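Local coordinates for anopheles Plasmodium-responsive Leucine-rich repeat protein 1B (Anopheles gambiae, PDB 4XGO), which probably takes part, through the leucine-rich repeat domain seen here, in the mosquito response to Plasmodium together with LRIM1, at residues 132-137 with 145-150; 155-158 with 163-166. All coordinates share one frame; numbering follows the deposited sequence.

Contact 1 of 2, residues 132-137 with 145-150. With NAG (2-acetamido-2-deoxy-beta-D-glucopyranose), chain C; NAG (2-acetamido-2-deoxy-beta-D-glucopyranose), chain B.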
loop_
_atom_site.group_PDB
_atom_site.type_symbol
_atom_site.label_atom_id
_atom_site.label_comp_id
_atom_site.label_asym_id
_atom_site.label_seq_id
_atom_site.Cartn_x
_atom_site.Cartn_y
_atom_site.Cartn_z
ATOM N N THR A 132 10.493 15.014 9.769
ATOM C CA THR A 132 11.519 15.141 10.802
ATOM C C THR A 132 11.287 16.345 11.706
ATOM O O THR A 132 11.968 16.507 12.721
ATOM C CB THR A 132 12.898 15.295 10.157
ATOM O OG1 THR A 132 12.871 16.410 9.261
ATOM C CG2 THR A 132 13.271 14.018 9.410
ATOM N N HIS A 133 10.362 17.217 11.319
ATOM C CA HIS A 133 10.039 18.370 12.109
ATOM C C HIS A 133 8.569 18.735 11.951
ATOM O O HIS A 133 8.098 18.922 10.836
ATOM C CB HIS A 133 10.872 19.572 11.653
ATOM C CG HIS A 133 10.574 20.821 12.415
ATOM N ND1 HIS A 133 11.136 21.087 13.649
ATOM C CD2 HIS A 133 9.734 21.848 12.154
ATOM C CE1 HIS A 133 10.686 22.251 14.090
ATOM N NE2 HIS A 133 9.828 22.726 13.208
ATOM N N VAL A 134 7.878 18.828 13.081
ATOM C CA VAL A 134 6.590 19.477 13.173
ATOM C C VAL A 134 6.380 19.909 14.626
ATOM O O VAL A 134 6.355 19.064 15.526
ATOM C CB VAL A 134 5.418 18.610 12.664
ATOM C CG1 VAL A 134 5.362 17.256 13.353
ATOM C CG2 VAL A 134 4.112 19.377 12.822
ATOM N N ASP A 135 6.264 21.215 14.850
ATOM C CA ASP A 135 6.058 21.737 16.207
ATOM C C ASP A 135 4.567 21.863 16.494
ATOM O O ASP A 135 3.955 22.923 16.279
ATOM C CB ASP A 135 6.763 23.086 16.420
ATOM C CG ASP A 135 6.710 23.544 17.882
ATOM O OD1 ASP A 135 5.938 22.961 18.668
ATOM O OD2 ASP A 135 7.453 24.486 18.259
ATOM N N LEU A 136 3.981 20.762 16.967
ATOM C CA LEU A 136 2.551 20.715 17.260
ATOM C C LEU A 136 2.172 21.629 18.418
ATOM O O LEU A 136 1.037 22.092 18.497
ATOM C CB LEU A 136 2.112 19.275 17.591
ATOM C CG LEU A 136 2.381 18.209 16.533
ATOM C CD1 LEU A 136 2.253 16.806 17.141
ATOM C CD2 LEU A 136 1.438 18.408 15.349
ATOM N N ALA A 137 3.134 21.897 19.299
ATOM C CA ALA A 137 2.899 22.694 20.507
ATOM C C ALA A 137 2.530 24.145 20.205
ATOM O O ALA A 137 1.957 24.832 21.039
ATOM C CB ALA A 137 4.118 22.634 21.419
ATOM N N VAL A 145 -4.698 14.364 17.167
ATOM C CA VAL A 145 -3.549 14.481 16.316
ATOM C C VAL A 145 -2.943 13.101 16.012
ATOM O O VAL A 145 -2.788 12.277 16.912
ATOM C CB VAL A 145 -2.463 15.342 16.985
ATOM C CG1 VAL A 145 -1.240 15.377 16.100
ATOM C CG2 VAL A 145 -2.981 16.763 17.238
ATOM N N ASN A 146 -2.576 12.869 14.756
ATOM C CA ASN A 146 -1.918 11.636 14.378
ATOM C C ASN A 146 -0.714 11.973 13.533
ATOM O O ASN A 146 -0.859 12.502 12.415
ATOM C CB ASN A 146 -2.907 10.731 13.634
ATOM C CG ASN A 146 -2.408 9.317 13.466
ATOM O OD1 ASN A 146 -1.193 9.038 13.509
ATOM N ND2 ASN A 146 -3.369 8.402 13.295
ATOM N N VAL A 147 0.479 11.689 14.074
ATOM C CA VAL A 147 1.725 11.845 13.362
ATOM C C VAL A 147 2.500 10.518 13.299
ATOM O O VAL A 147 3.721 10.517 13.170
ATOM C CB VAL A 147 2.626 12.973 13.942
ATOM C CG1 VAL A 147 1.966 14.335 13.760
ATOM C CG2 VAL A 147 2.973 12.740 15.420
ATOM N N SER A 148 1.772 9.400 13.326
ATOM C CA SER A 148 2.400 8.085 13.309
ATOM C C SER A 148 3.091 7.828 11.974
ATOM O O SER A 148 2.743 8.432 10.983
ATOM C CB SER A 148 1.386 6.973 13.602
ATOM O OG SER A 148 0.406 6.839 12.572
ATOM N N TYR A 149 4.091 6.947 11.979
ATOM C CA TYR A 149 4.831 6.564 10.779
ATOM C C TYR A 149 5.518 7.771 10.118
ATOM O O TYR A 149 5.295 8.093 8.960
ATOM C CB TYR A 149 3.947 5.790 9.801
ATOM C CG TYR A 149 3.470 4.462 10.344
ATOM C CD1 TYR A 149 4.234 3.309 10.170
ATOM C CD2 TYR A 149 2.271 4.361 11.038
ATOM C CE1 TYR A 149 3.796 2.084 10.659
ATOM C CE2 TYR A 149 1.825 3.128 11.514
ATOM C CZ TYR A 149 2.616 2.011 11.320
ATOM O OH TYR A 149 2.201 0.772 11.783
ATOM N N ASN A 150 6.389 8.402 10.886
ATOM C CA ASN A 150 7.224 9.485 10.411
ATOM C C ASN A 150 8.647 9.270 10.931
ATOM O O ASN A 150 8.998 8.129 11.340
ATOM C CB ASN A 150 6.581 10.809 10.809
ATOM C CG ASN A 150 5.498 11.218 9.840
ATOM O OD1 ASN A 150 5.783 11.482 8.668
ATOM N ND2 ASN A 150 4.274 11.276 10.306
HETATM C C1 NAG C . -3.079 6.997 13.112
HETATM C C2 NAG C . -4.227 6.124 13.618
HETATM C C3 NAG C . -3.944 4.652 13.303
HETATM C C4 NAG C . -3.670 4.455 11.821
HETATM C C5 NAG C . -2.637 5.486 11.351
HETATM C C6 NAG C . -2.500 5.418 9.828
HETATM C C7 NAG C . -5.454 6.264 15.717
HETATM C C8 NAG C . -5.412 6.299 17.211
HETATM N N2 NAG C . -4.311 6.206 15.050
HETATM O O3 NAG C . -5.005 3.822 13.747
HETATM O O4 NAG C . -3.059 3.177 11.603
HETATM O O5 NAG C . -2.999 6.808 11.719
HETATM O O6 NAG C . -1.242 4.807 9.609
HETATM O O7 NAG C . -6.535 6.295 15.146
HETATM C C1 NAG B . -3.911 2.230 10.949
HETATM C C2 NAG B . -3.046 1.140 10.336
HETATM C C3 NAG B . -3.929 0.115 9.626
HETATM C C4 NAG B . -5.186 -0.269 10.418
HETATM C C5 NAG B . -5.812 0.887 11.204
HETATM C C6 NAG B . -6.779 0.372 12.264
HETATM C C7 NAG B . -0.828 1.513 9.312
HETATM C C8 NAG B . -0.037 2.244 8.265
HETATM N N2 NAG B . -2.141 1.757 9.375
HETATM O O3 NAG B . -3.160 -1.042 9.365
HETATM O O4 NAG B . -6.148 -0.789 9.519
HETATM O O5 NAG B . -4.811 1.636 11.860
HETATM O O6 NAG B . -7.554 1.444 12.755
HETATM O O7 NAG B . -0.245 0.735 10.052
#

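Contact 2 of 2, residues 155-158 with 163-166. Unlike the reference sequence in segment 155-158: A156 (reference Val). With NAG (2-acetamido-2-deoxy-beta-D-glucopyranose), chain C.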
loop_
_atom_site.group_PDB
_atom_site.type_symbol
_atom_site.label_atom_id
_atom_site.label_comp_id
_atom_site.label_asym_id
_atom_site.label_seq_id
_atom_site.Cartn_x
_atom_site.Cartn_y
_atom_site.Cartn_z
ATOM N N LEU A 155 9.104 15.147 20.267
ATOM C CA LEU A 155 7.650 15.332 20.207
ATOM C C LEU A 155 7.238 16.453 21.143
ATOM O O LEU A 155 7.301 16.300 22.362
ATOM C CB LEU A 155 6.933 14.032 20.579
ATOM C CG LEU A 155 5.401 14.077 20.561
ATOM C CD1 LEU A 155 4.900 14.280 19.131
ATOM C CD2 LEU A 155 4.827 12.814 21.167
ATOM N N ALA A 156 6.821 17.581 20.569
ATOM C CA ALA A 156 6.239 18.655 21.343
ATOM C C ALA A 156 4.730 18.455 21.396
ATOM O O ALA A 156 4.067 18.473 20.377
ATOM C CB ALA A 156 6.581 20.002 20.724
ATOM N N ILE A 157 4.199 18.236 22.584
ATOM C CA ILE A 157 2.772 17.967 22.739
ATOM C C ILE A 157 2.064 19.276 23.070
ATOM O O ILE A 157 2.449 19.958 24.023
ATOM C CB ILE A 157 2.531 16.904 23.830
ATOM C CG1 ILE A 157 3.180 15.578 23.399
ATOM C CG2 ILE A 157 1.034 16.702 24.065
ATOM C CD1 ILE A 157 3.062 14.460 24.390
ATOM N N PRO A 158 1.024 19.635 22.291
ATOM C CA PRO A 158 0.292 20.872 22.602
ATOM C C PRO A 158 -0.503 20.784 23.921
ATOM O O PRO A 158 -0.657 19.705 24.510
ATOM C CB PRO A 158 -0.633 21.063 21.386
ATOM C CG PRO A 158 -0.749 19.723 20.772
ATOM C CD PRO A 158 0.525 18.983 21.065
ATOM N N GLU A 163 -6.235 13.306 22.296
ATOM C CA GLU A 163 -5.721 12.043 21.800
ATOM C C GLU A 163 -4.599 12.305 20.816
ATOM O O GLU A 163 -4.759 13.082 19.872
ATOM C CB GLU A 163 -6.823 11.193 21.149
ATOM C CG GLU A 163 -6.281 9.917 20.533
ATOM C CD GLU A 163 -7.329 8.844 20.241
ATOM O OE1 GLU A 163 -8.563 9.162 20.164
ATOM O OE2 GLU A 163 -6.897 7.671 20.047
ATOM N N LEU A 164 -3.474 11.635 21.036
ATOM C CA LEU A 164 -2.300 11.834 20.224
ATOM C C LEU A 164 -1.637 10.512 19.890
ATOM O O LEU A 164 -1.306 9.748 20.788
ATOM C CB LEU A 164 -1.318 12.761 20.929
ATOM C CG LEU A 164 0.044 12.991 20.281
ATOM C CD1 LEU A 164 -0.052 13.465 18.855
ATOM C CD2 LEU A 164 0.799 14.028 21.088
ATOM N N ASP A 165 -1.477 10.246 18.594
ATOM C CA ASP A 165 -0.787 9.058 18.128
ATOM C C ASP A 165 0.510 9.506 17.452
ATOM O O ASP A 165 0.487 10.176 16.422
ATOM C CB ASP A 165 -1.673 8.221 17.198
ATOM C CG ASP A 165 -1.037 6.875 16.799
ATOM O OD1 ASP A 165 0.196 6.688 16.952
ATOM O OD2 ASP A 165 -1.794 5.989 16.302
ATOM N N ALA A 166 1.633 9.167 18.088
ATOM C CA ALA A 166 2.973 9.405 17.516
ATOM C C ALA A 166 3.802 8.116 17.424
ATOM O O ALA A 166 5.041 8.139 17.429
ATOM C CB ALA A 166 3.710 10.503 18.261
HETATM C C1 NAG C . -3.079 6.997 13.112
HETATM C C2 NAG C . -4.227 6.124 13.618
HETATM C C3 NAG C . -3.944 4.652 13.303
HETATM C C4 NAG C . -3.670 4.455 11.821
HETATM C C5 NAG C . -2.637 5.486 11.351
HETATM C C6 NAG C . -2.500 5.418 9.828
HETATM C C7 NAG C . -5.454 6.264 15.717
HETATM C C8 NAG C . -5.412 6.299 17.211
HETATM N N2 NAG C . -4.311 6.206 15.050
HETATM O O3 NAG C . -5.005 3.822 13.747
HETATM O O4 NAG C . -3.059 3.177 11.603
HETATM O O5 NAG C . -2.999 6.808 11.719
HETATM O O6 NAG C . -1.242 4.807 9.609
HETATM O O7 NAG C . -6.535 6.295 15.146
#

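Contact 1 of 2, residues 132-137 with 145-150
L136 turns CG anti to its carbonyl carbon (chi1 -57°), and V147 does the same with CG1 (chi1 -65°). Both branches therefore enter the space between 132-137 and 145-150. They meet tip to tip, with L136 CD1 4.2 Å from V147 CG1. V145 lies alongside L136 instead. The two side chains run past each other in opposite senses, and V145 CG1 faces both methyls of the leucine, at 3.9 Å from L136 CD1 and 4.1 Å from L136 CD2. V134 is looser, its CG1 4.5 Å from V147 CG1. All four residues are buried, and the contact is wholly apolar.

The polar side chains of N146, S148 and N150 serve other bonds. N146 points away from 132-137 and carries the glycan through a 1.4 Å bond from its ND2 to C1 of the first NAG. Its OD1 accepts S148 N at 3.0 Å, closing an Asx turn, and S148 OG at 2.9 Å on a lone pair. Both donors lie in the carbonyl plane and should fix the rotation of the amide that carries the sugar. C8 of the second NAG lies over one face of the Y149 ring, toward its rim. N150 turns inward. Its ND2 gives an almost straight bond (177°) to V147 O, 3.0 Å away, approaching from above the carbonyl plane. N150 ND2 also reaches L126 O, and V147 O also accepts N169 ND2. V145, V147 and N150 fit the strand consensus of a leucine-rich repeat, with the conserved asparagine tying successive turns of the solenoid together.

Contact 2 of 2, residues 155-158 with 163-166
The CD2 methyl of L164 is the main bump. It rests against one side of I157 and lodges in the notch between I157 and the end of L155. I157 CG1 is closest to L164 CD2, at 3.7 Å. I157 CG2 and I157 CD1 each lie 4.0 Å from L164 CD2. The two side chains cross obliquely. L164 reaches across because CG is anti to the backbone N (chi1 175°), which extends the chain toward 155-158.

The second fit has the opposite sense. A166 has a short side chain, and the forked end of L155 comes up to it. A166 CB is 3.9 Å from L155 CD2 and 4.1 Å from L155 CD1, so both prongs rest on one methyl. L155 CD2 also lies 4.2 Å from L164 CD2, so L164 CD2 touches both L155 and I157, and the two fits interlock. The touching residues are all buried.

D165 points away from 155-158. Its OD2 accepts N2 of the first NAG, on N146, at 2.8 Å, with the N-H nearly in line (169°). D165 OD1 is bonded to S167 OG, so each carboxylate oxygen has a partner, and these should fix its rotation. E163 OE2 comes within 3.5 Å of C8 of the same sugar.

Strand 163-165 lies in the parallel sheet of the repeats, between 144-146 and 184-186. Segment 155-158 lies on the other side of the core, and its strand part belongs to 154-156, which pairs with 173-175. This is the cross-section of a leucine-rich repeat solenoid: alternate strand residues fill the core, and those between them face outward.

Contacts 1 and 2 are neighbouring layers of one solenoid, with centres about 7 Å apart. Both are buried where their segments meet. Their sheet strands are neighbours, with V147 N and D165 O 2.8 Å apart and V145 O and D165 N 2.9 Å apart, both probable hydrogen bonds. On the side away from the sheet, L136 packs on A156 and P158 of the next layer. Contact 1 rests on valines and one leucine, whereas contact 2 nests leucines with an isoleucine and an alanine. On the outer side the layers share a glycan. Contact 1 carries its covalent link, and contact 2 supplies a carboxylate to the first sugar's amide.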